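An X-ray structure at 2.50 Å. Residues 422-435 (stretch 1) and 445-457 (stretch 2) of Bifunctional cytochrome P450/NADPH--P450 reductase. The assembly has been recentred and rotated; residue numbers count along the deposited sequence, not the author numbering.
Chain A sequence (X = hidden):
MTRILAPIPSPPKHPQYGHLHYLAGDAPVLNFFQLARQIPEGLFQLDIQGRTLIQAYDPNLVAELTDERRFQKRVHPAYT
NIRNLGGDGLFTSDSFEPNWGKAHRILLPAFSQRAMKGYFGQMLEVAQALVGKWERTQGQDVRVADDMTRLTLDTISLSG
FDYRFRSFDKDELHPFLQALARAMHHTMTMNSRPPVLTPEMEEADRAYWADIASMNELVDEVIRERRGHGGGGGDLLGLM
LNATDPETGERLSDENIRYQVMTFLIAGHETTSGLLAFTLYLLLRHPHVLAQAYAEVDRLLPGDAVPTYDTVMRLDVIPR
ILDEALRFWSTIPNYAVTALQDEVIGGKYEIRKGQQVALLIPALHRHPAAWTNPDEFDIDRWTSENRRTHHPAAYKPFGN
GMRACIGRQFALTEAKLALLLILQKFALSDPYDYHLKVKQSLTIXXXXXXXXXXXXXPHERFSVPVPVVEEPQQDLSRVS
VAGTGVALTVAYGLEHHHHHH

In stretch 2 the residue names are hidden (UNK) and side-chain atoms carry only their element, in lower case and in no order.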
# COMPACT_ATOMS: atom_id res chain seq x y z
N ILE A 422 13.79 -6.69 -13.48
CA ILE A 422 14.39 -7.72 -12.63
C ILE A 422 14.43 -9.06 -13.34
O ILE A 422 15.46 -9.74 -13.39
CB ILE A 422 13.63 -7.80 -11.29
CG1 ILE A 422 14.01 -6.61 -10.42
CG2 ILE A 422 13.89 -9.16 -10.55
CD1 ILE A 422 13.12 -6.46 -9.22
N LEU A 423 13.29 -9.45 -13.93
CA LEU A 423 13.22 -10.75 -14.57
C LEU A 423 13.98 -10.74 -15.88
O LEU A 423 14.48 -11.79 -16.31
CB LEU A 423 11.77 -11.18 -14.75
CG LEU A 423 10.92 -11.45 -13.48
CD1 LEU A 423 9.55 -11.95 -13.89
CD2 LEU A 423 11.55 -12.45 -12.51
N GLN A 424 14.13 -9.57 -16.50
CA GLN A 424 15.01 -9.48 -17.66
C GLN A 424 16.44 -9.88 -17.28
O GLN A 424 17.07 -10.69 -17.97
CB GLN A 424 14.98 -8.08 -18.26
CG GLN A 424 15.78 -8.03 -19.58
CD GLN A 424 16.12 -6.63 -20.06
OE1 GLN A 424 15.99 -5.63 -19.33
NE2 GLN A 424 16.55 -6.56 -21.30
N LYS A 425 16.95 -9.34 -16.17
CA LYS A 425 18.36 -9.57 -15.85
C LYS A 425 18.61 -10.85 -15.04
O LYS A 425 19.62 -11.52 -15.25
CB LYS A 425 18.95 -8.39 -15.09
CG LYS A 425 20.43 -8.14 -15.32
CD LYS A 425 20.59 -7.28 -16.57
CE LYS A 425 22.02 -6.75 -16.74
NZ LYS A 425 23.16 -7.71 -16.71
N PHE A 426 17.73 -11.20 -14.12
CA PHE A 426 18.13 -12.06 -13.01
C PHE A 426 17.39 -13.39 -12.99
O PHE A 426 16.17 -13.44 -13.17
CB PHE A 426 17.94 -11.30 -11.69
CG PHE A 426 18.89 -10.13 -11.56
CD1 PHE A 426 20.25 -10.31 -11.83
CD2 PHE A 426 18.43 -8.87 -11.23
CE1 PHE A 426 21.14 -9.24 -11.73
CE2 PHE A 426 19.31 -7.80 -11.11
CZ PHE A 426 20.67 -7.98 -11.37
N ALA A 427 18.16 -14.46 -12.78
CA ALA A 427 17.66 -15.74 -12.28
C ALA A 427 17.49 -15.65 -10.77
O ALA A 427 18.47 -15.40 -10.05
CB ALA A 427 18.62 -16.86 -12.63
N LEU A 428 16.26 -15.88 -10.30
CA LEU A 428 15.89 -15.84 -8.89
C LEU A 428 16.21 -17.17 -8.22
O LEU A 428 16.11 -18.24 -8.85
CB LEU A 428 14.39 -15.55 -8.75
CG LEU A 428 13.82 -14.24 -9.31
CD1 LEU A 428 12.46 -13.88 -8.65
CD2 LEU A 428 14.82 -13.03 -9.21
N SER A 429 16.60 -17.10 -6.96
CA SER A 429 17.07 -18.26 -6.22
C SER A 429 16.74 -18.08 -4.73
O SER A 429 16.80 -16.96 -4.20
CB SER A 429 18.58 -18.41 -6.48
OG SER A 429 19.17 -19.34 -5.61
N ASP A 430 16.36 -19.18 -4.08
CA ASP A 430 15.89 -19.20 -2.70
C ASP A 430 16.80 -20.08 -1.85
O ASP A 430 16.57 -21.29 -1.74
CB ASP A 430 14.44 -19.71 -2.66
CG ASP A 430 13.87 -19.82 -1.26
OD1 ASP A 430 14.52 -19.36 -0.29
OD2 ASP A 430 12.75 -20.35 -1.15
N PRO A 431 17.87 -19.53 -1.26
CA PRO A 431 18.87 -20.39 -0.59
C PRO A 431 18.50 -20.84 0.81
O PRO A 431 19.20 -21.70 1.35
CB PRO A 431 20.13 -19.51 -0.54
CG PRO A 431 19.59 -18.14 -0.37
CD PRO A 431 18.27 -18.11 -1.20
N TYR A 432 17.52 -20.23 1.47
CA TYR A 432 17.25 -20.52 2.87
C TYR A 432 15.88 -21.15 3.12
O TYR A 432 15.48 -21.28 4.28
CB TYR A 432 17.36 -19.25 3.72
CG TYR A 432 18.70 -18.54 3.62
CD1 TYR A 432 19.88 -19.25 3.53
CD2 TYR A 432 18.75 -17.15 3.60
CE1 TYR A 432 21.11 -18.59 3.41
CE2 TYR A 432 19.95 -16.48 3.50
CZ TYR A 432 21.13 -17.21 3.40
OH TYR A 432 22.30 -16.54 3.30
N ASP A 433 15.15 -21.54 2.08
CA ASP A 433 13.80 -22.04 2.25
C ASP A 433 12.96 -21.02 3.01
O ASP A 433 12.46 -21.29 4.11
CB ASP A 433 13.80 -23.39 2.97
CG ASP A 433 14.63 -24.44 2.27
OD1 ASP A 433 14.81 -24.36 1.03
OD2 ASP A 433 15.09 -25.35 2.99
N TYR A 434 12.87 -19.81 2.46
CA TYR A 434 12.23 -18.70 3.18
C TYR A 434 10.88 -19.15 3.74
O TYR A 434 10.05 -19.70 3.02
CB TYR A 434 12.06 -17.47 2.27
CG TYR A 434 11.28 -16.38 2.96
CD1 TYR A 434 11.74 -15.80 4.15
CD2 TYR A 434 10.04 -15.97 2.48
CE1 TYR A 434 11.00 -14.84 4.79
CE2 TYR A 434 9.30 -15.01 3.11
CZ TYR A 434 9.77 -14.45 4.27
OH TYR A 434 9.00 -13.47 4.88
N HIS A 435 10.72 -19.04 5.07
CA HIS A 435 9.43 -19.23 5.71
C HIS A 435 8.75 -17.88 5.85
O HIS A 435 9.29 -16.97 6.50
CB HIS A 435 9.56 -19.92 7.07
CG HIS A 435 8.25 -20.38 7.63
ND1 HIS A 435 7.57 -19.68 8.61
CD2 HIS A 435 7.46 -21.43 7.32
CE1 HIS A 435 6.43 -20.30 8.89
NE2 HIS A 435 6.34 -21.36 8.11
N UNK A 445 3.83 -6.93 5.37
CA UNK A 445 5.04 -6.97 4.59
C UNK A 445 5.84 -8.22 4.92
O UNK A 445 5.81 -8.64 6.09
c UNK A 445 6.87 -3.72 7.96
n UNK A 445 5.99 -4.13 9.10
c UNK A 445 5.99 -5.34 6.45
c UNK A 445 6.26 -3.84 6.60
c UNK A 445 5.69 -5.61 4.92
N UNK A 446 6.48 -8.89 3.95
CA UNK A 446 7.35 -10.03 4.30
C UNK A 446 8.63 -9.54 4.95
O UNK A 446 9.20 -8.54 4.53
c UNK A 446 7.60 -10.75 2.97
c UNK A 446 7.10 -9.93 1.92
c UNK A 446 6.31 -8.77 2.48
N UNK A 447 9.00 -10.18 6.06
CA UNK A 447 10.14 -9.76 6.85
C UNK A 447 11.23 -10.82 6.76
O UNK A 447 10.93 -12.01 6.64
o UNK A 447 9.28 -9.32 10.94
o UNK A 447 10.19 -7.34 11.13
c UNK A 447 9.99 -8.39 10.50
c UNK A 447 10.50 -8.52 9.08
c UNK A 447 9.69 -9.53 8.29
N UNK A 448 12.50 -10.39 6.80
CA UNK A 448 13.64 -11.31 6.82
C UNK A 448 13.64 -12.24 5.61
O UNK A 448 14.10 -13.40 5.69
c UNK A 448 13.50 -11.26 9.36
o UNK A 448 12.70 -11.64 10.25
c UNK A 448 13.66 -12.13 8.12
o UNK A 448 14.15 -10.19 9.41
N UNK A 449 13.15 -11.72 4.49
CA UNK A 449 13.06 -12.42 3.21
C UNK A 449 14.33 -12.13 2.42
O UNK A 449 14.56 -11.00 1.97
c UNK A 449 11.60 -12.53 1.09
c UNK A 449 11.80 -11.96 2.48
c UNK A 449 10.57 -12.39 -1.12
c UNK A 449 12.16 -13.76 0.71
c UNK A 449 10.80 -11.86 0.16
c UNK A 449 11.94 -14.31 -0.61
c UNK A 449 11.15 -13.62 -1.51
N UNK A 450 15.19 -13.12 2.28
CA UNK A 450 16.38 -13.02 1.47
C UNK A 450 16.24 -13.92 0.24
O UNK A 450 15.73 -15.04 0.34
c UNK A 450 17.62 -13.43 2.29
N UNK A 451 16.71 -13.44 -0.91
CA UNK A 451 16.92 -14.30 -2.07
C UNK A 451 18.30 -14.02 -2.66
O UNK A 451 19.02 -13.13 -2.19
c UNK A 451 14.07 -12.78 -4.28
c UNK A 451 16.51 -12.32 -4.76
c UNK A 451 15.48 -12.75 -3.70
c UNK A 451 15.82 -14.13 -3.13
N UNK A 452 18.68 -14.83 -3.65
CA UNK A 452 19.91 -14.62 -4.42
C UNK A 452 19.60 -14.52 -5.91
O UNK A 452 18.67 -15.14 -6.41
c UNK A 452 21.79 -15.39 -2.96
c UNK A 452 23.29 -17.37 -0.26
n UNK A 452 23.43 -17.15 1.04
n UNK A 452 23.67 -18.54 -0.77
n UNK A 452 22.78 -16.44 -1.03
c UNK A 452 22.56 -16.58 -2.45
c UNK A 452 20.90 -15.74 -4.14
N UNK A 453 20.38 -13.70 -6.63
CA UNK A 453 20.15 -13.51 -8.06
C UNK A 453 21.43 -13.77 -8.84
O UNK A 453 22.55 -13.54 -8.36
c UNK A 453 19.59 -12.11 -8.41
c UNK A 453 18.22 -11.93 -7.82
c UNK A 453 20.51 -11.00 -7.97
N UNK A 454 21.26 -14.25 -10.08
CA UNK A 454 22.39 -14.43 -10.98
C UNK A 454 22.03 -13.94 -12.37
O UNK A 454 20.93 -14.21 -12.87
n UNK A 454 21.26 -19.20 -13.98
n UNK A 454 22.92 -17.82 -13.14
c UNK A 454 22.83 -15.91 -11.00
n UNK A 454 23.09 -20.10 -12.83
c UNK A 454 22.45 -19.05 -13.35
c UNK A 454 24.15 -16.18 -11.71
c UNK A 454 24.18 -17.53 -12.46
N UNK A 455 22.96 -13.23 -13.01
CA UNK A 455 22.73 -12.77 -14.39
C UNK A 455 22.26 -13.91 -15.28
O UNK A 455 22.88 -14.98 -15.33
c UNK A 455 25.48 -10.13 -15.29
o UNK A 455 25.50 -9.08 -15.97
c UNK A 455 24.13 -10.67 -14.83
c UNK A 455 24.03 -12.18 -14.95
o UNK A 455 26.53 -10.76 -14.98
N UNK A 456 21.15 -13.69 -15.99
CA UNK A 456 20.72 -14.66 -16.98
C UNK A 456 21.68 -14.67 -18.16
O UNK A 456 22.06 -13.62 -18.70
c UNK A 456 16.90 -14.03 -16.78
c UNK A 456 19.29 -14.34 -17.45
c UNK A 456 15.36 -14.67 -18.61
n UNK A 456 14.91 -13.41 -18.73
n UNK A 456 14.88 -15.63 -19.40
c UNK A 456 18.26 -14.51 -16.34
n UNK A 456 16.29 -14.98 -17.71
N UNK A 457 22.06 -15.83 -18.57
CA UNK A 457 23.01 -15.85 -19.67
C UNK A 457 22.25 -15.85 -21.00
O UNK A 457 21.08 -16.26 -21.04
n UNK A 457 26.40 -19.83 -14.82
n UNK A 457 24.83 -20.73 -16.25
c UNK A 457 25.72 -19.78 -15.96
c UNK A 457 23.91 -17.07 -19.57
c UNK A 457 24.51 -17.27 -18.19
c UNK A 457 25.20 -18.63 -18.08
n UNK A 457 25.90 -18.78 -16.82
O HOH W 1 15.98 -17.57 0.87

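Position 445 carries four carbons in a row ending in a nitrogen, a lysine chain, and it stays out of reach of stretch 1: K445. At 446 three carbons close a ring onto the backbone nitrogen, so this is P446; its CB lies 3.6 Å from Y434 OH. Position 447 has three carbons, the third bearing two oxygens, which makes it E447. Its side chain points away, and the contact runs through the backbone: Y434 OH donates to E447 O at 3.0 Å.

Position 448 shows two carbons, the second with two oxygens: D448, exposed, its backbone O 3.5 Å from Y434 CE1. At 449 one carbon leads to a six-carbon ring, hence F449. The ring forms an offset stack with that of Y434, centroids 4.6 Å apart and planes at 27°, while F449 CB sits over the tyrosine face, 3.9 Å from its centroid. Position 450 has a single carbon, A450, whose CB meets the edge of the Y432 ring, 4.0 Å from Y432 CE2. Four carbons forked at the second, not the first, give L451, whose CB is 3.2 Å from S429 O.

Position 452 has three carbons, a nitrogen, then a carbon with two more nitrogens: R452. P431 CG covers one guanidinium face, 3.7 Å from NE, and Y432 OH lies near the plane at the edge, 2.6 Å from NH2. At 453 one carbon carries two others, so V453; CG2 rests over the F426 ring, 4.1 Å from its centroid, and CG1 is 3.8 Å from L428 CD2. Position 454 has the same three carbons, nitrogen and carbon with two nitrogens as 452: R454, NH2 3.8 Å from A427 CB. Position 455, three carbons ending in two oxygens, is E455, whose OE1 makes a salt bridge with K425 NZ at 2.8 Å. At 456 the atoms of 452 recur, three carbons, a nitrogen and a carbon with two nitrogens, giving R456; its NH1 donates to L423 O at 2.9 Å, reaching back to the helix end. The same set at 457, R457, points away and makes no contact.

The rule here is backbone first. Strands 426-429 and 450-455 run antiparallel, and A427 N to R454 O (2.8 Å), R454 N to A427 O (3.0 Å) and R452 N to S429 O (2.9 Å) set the register; R456 N to K425 O (2.8 Å) extends it to the helix. L428 and V453 share one sheet face, while A427, S429, R452 and R454 take the other. Past the end of strand 426-429, Y434 anchors the loop, and a water bridges D430 OD1 and A450 O, 2.6 Å from each.

Stretch 2, residues 445-457: KPEDFALRVRERR
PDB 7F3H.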